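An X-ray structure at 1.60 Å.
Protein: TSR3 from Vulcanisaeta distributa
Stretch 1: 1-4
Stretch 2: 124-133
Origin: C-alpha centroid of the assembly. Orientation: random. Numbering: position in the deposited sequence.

Stretch 1 (1-4) MIPR
Stretch 2 (124-133) GFKDEAMEVL

The extended N-terminus of the chain lies against the first turns of a helix and is held there by one salt bridge, one CH-pi contact and a small apolar patch. The two stretches belong to the same chain, and touching residues are at least 122 positions apart in sequence. The contact is small, burying 255 Å² summed over both sides.

Stretch 1 forms no regular helix or strand. Its backbone is extended, with phi/psi of -57/135 at Ile 2, -66/160 at Pro 3 and -72/126 at Arg 4; psi of Met 1 is 119. Stretch 2 begins with Gly 124 at 93/6. At these angles a CB would be jammed against the carbonyl O of the preceding residue, so the backbone itself calls for glycine. Phe 125, at -98/62, is the N-cap residue, and residues 126 to 133 are helical, with phi from -59 to -72 and psi from -30 to -49. The first i to i+4 bond runs from Ala 129 N to Phe 125 O at 2.9 Å. The pattern continues through Leu 133 N to Ala 129 O at 3.0 Å. A weak bond links Lys 126 N to Gly 124 O at 3.3 Å.

The backbones come nearest at Ile 2 and Glu 128, whose CA atoms are 6.0 Å apart. From Ile 2 the chain moves away from the helix through Pro 3 to Arg 4. Phe 125, Glu 128, Glu 131 and Val 132 point their CA-to-CB bonds toward stretch 1, but Glu 131 stays out of contact. Glu 128 and Val 132, one turn apart, face the same side of the helix; Phe 125 lies just before it.

Glu 128 makes the polar link. Its side chain is m at chi1 and p at chi2, with chi3 at -2°. This bend brings the carboxylate to the chain terminus, where Met 1 N donates a hydrogen bond to Glu 128 OE2 at 3.0 Å. The pair is also a salt bridge, because the terminal amine is expected to carry a positive charge. Ile 2 packs on the aliphatic part of the same side chain, with Ile 2 CB 3.7 Å from Glu 128 CG.

Phe 125 takes chi1 of -57° (m) and chi2 of -83°. Pro 3 sits over one face of its ring. Pro 3 CD is 3.5 Å from the centroid of the Phe 125 ring and 4° off the ring normal, almost straight above the centre. The CH groups on CD, next to the ring nitrogen, are polarised and suit the pi cloud. Pro 3 has a C-gamma endo pucker. Met 1 O comes within 3.2 Å of Phe 125 CE1, at an oblique angle to the ring.

Further along the helix, Ile 2 (t, t) reaches Val 132 (chi1 159°, t). Ile 2 CD1 and Val 132 CG2 are 4.5 Å apart, a loose apolar contact. The selenomethionine side chain of Met 1 (t, p, t) has its CA-to-CB bond directed away from the helix. Arg 4 (m, m, m) is out of reach of stretch 2.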

# COMPACT_ATOMS: atom_id res chain seq x y z
N MSE A 1 -6.14 -15.12 10.01
CA MSE A 1 -7.25 -14.84 9.12
C MSE A 1 -7.11 -13.45 8.51
O MSE A 1 -7.09 -12.45 9.22
CB MSE A 1 -8.58 -14.95 9.86
CG MSE A 1 -9.80 -14.63 9.00
SE MSE A 1 -10.14 -15.99 7.63
CE MSE A 1 -11.92 -15.42 7.07
N ILE A 2 -7.00 -13.41 7.18
CA ILE A 2 -6.85 -12.15 6.46
C ILE A 2 -8.00 -11.19 6.78
O ILE A 2 -9.16 -11.61 6.85
CB ILE A 2 -6.75 -12.39 4.92
CG1 ILE A 2 -6.21 -11.14 4.20
CG2 ILE A 2 -8.07 -12.88 4.32
CD1 ILE A 2 -5.83 -11.39 2.76
N PRO A 3 -7.67 -9.92 7.04
CA PRO A 3 -8.73 -8.91 7.17
C PRO A 3 -9.44 -8.72 5.84
O PRO A 3 -8.89 -9.09 4.80
CB PRO A 3 -7.97 -7.64 7.57
CG PRO A 3 -6.55 -7.89 7.20
CD PRO A 3 -6.34 -9.37 7.33
N ARG A 4 -10.65 -8.17 5.87
CA ARG A 4 -11.38 -7.89 4.65
C ARG A 4 -10.73 -6.71 3.92
O ARG A 4 -10.55 -5.64 4.50
CB ARG A 4 -12.85 -7.60 4.95
CG ARG A 4 -13.59 -8.80 5.54
CD ARG A 4 -13.89 -9.82 4.46
NE ARG A 4 -14.87 -9.31 3.50
CZ ARG A 4 -16.19 -9.36 3.69
NH1 ARG A 4 -16.68 -9.90 4.80
NH2 ARG A 4 -17.01 -8.87 2.77
N GLY A 124 0.79 -7.76 11.29
CA GLY A 124 0.91 -9.08 11.90
C GLY A 124 0.32 -10.22 11.10
O GLY A 124 0.27 -11.35 11.58
N PHE A 125 -0.14 -9.94 9.88
CA PHE A 125 -0.66 -11.00 9.01
C PHE A 125 0.41 -11.45 8.03
O PHE A 125 0.26 -11.32 6.82
CB PHE A 125 -1.91 -10.51 8.26
CG PHE A 125 -3.01 -10.03 9.16
CD1 PHE A 125 -3.90 -10.93 9.73
CD2 PHE A 125 -3.17 -8.68 9.43
CE1 PHE A 125 -4.92 -10.48 10.56
CE2 PHE A 125 -4.18 -8.23 10.25
CZ PHE A 125 -5.06 -9.13 10.82
N LYS A 126 1.51 -11.97 8.57
CA LYS A 126 2.66 -12.35 7.75
C LYS A 126 2.37 -13.50 6.79
O LYS A 126 2.81 -13.48 5.64
CB LYS A 126 3.85 -12.72 8.64
CG LYS A 126 4.37 -11.54 9.44
CD LYS A 126 5.54 -11.93 10.33
CE LYS A 126 6.23 -10.69 10.89
NZ LYS A 126 7.06 -10.98 12.09
N ASP A 127 1.63 -14.50 7.25
CA ASP A 127 1.31 -15.65 6.40
C ASP A 127 0.43 -15.21 5.23
O ASP A 127 0.66 -15.60 4.08
CB ASP A 127 0.61 -16.75 7.20
CG ASP A 127 1.54 -17.43 8.18
OD1 ASP A 127 2.77 -17.25 8.07
OD2 ASP A 127 1.04 -18.15 9.07
N GLU A 128 -0.57 -14.40 5.54
CA GLU A 128 -1.45 -13.84 4.52
C GLU A 128 -0.68 -12.97 3.52
O GLU A 128 -0.95 -13.01 2.32
CB GLU A 128 -2.57 -13.02 5.17
CG GLU A 128 -3.57 -13.87 5.95
CD GLU A 128 -3.11 -14.21 7.36
OE1 GLU A 128 -1.98 -13.82 7.74
OE2 GLU A 128 -3.88 -14.87 8.09
N ALA A 129 0.26 -12.18 4.02
CA ALA A 129 1.07 -11.34 3.15
C ALA A 129 1.83 -12.18 2.13
O ALA A 129 1.94 -11.80 0.96
CB ALA A 129 2.03 -10.50 3.97
N MSE A 130 2.34 -13.32 2.57
CA MSE A 130 3.09 -14.21 1.69
C MSE A 130 2.17 -14.91 0.68
O MSE A 130 2.54 -15.08 -0.49
CB MSE A 130 3.86 -15.25 2.50
CG MSE A 130 4.71 -16.19 1.64
SE MSE A 130 6.07 -15.17 0.67
CE MSE A 130 7.16 -14.64 2.20
N GLU A 131 0.99 -15.33 1.13
CA GLU A 131 0.01 -15.95 0.24
C GLU A 131 -0.37 -15.01 -0.90
O GLU A 131 -0.53 -15.42 -2.05
CB GLU A 131 -1.24 -16.37 1.02
CG GLU A 131 -1.00 -17.50 2.00
CD GLU A 131 -2.14 -17.66 2.99
OE1 GLU A 131 -3.13 -16.90 2.91
OE2 GLU A 131 -2.03 -18.54 3.86
N VAL A 132 -0.51 -13.73 -0.55
CA VAL A 132 -0.80 -12.68 -1.53
C VAL A 132 0.37 -12.49 -2.51
O VAL A 132 0.17 -12.48 -3.72
CB VAL A 132 -1.10 -11.35 -0.80
CG1 VAL A 132 -0.91 -10.18 -1.72
CG2 VAL A 132 -2.51 -11.37 -0.23
N LEU A 133 1.58 -12.37 -1.98
CA LEU A 133 2.76 -12.12 -2.81
C LEU A 133 3.08 -13.28 -3.76
O LEU A 133 3.62 -13.08 -4.85
CB LEU A 133 3.98 -11.82 -1.94
CG LEU A 133 3.95 -10.46 -1.25
CD1 LEU A 133 5.06 -10.37 -0.21
CD2 LEU A 133 4.06 -9.33 -2.27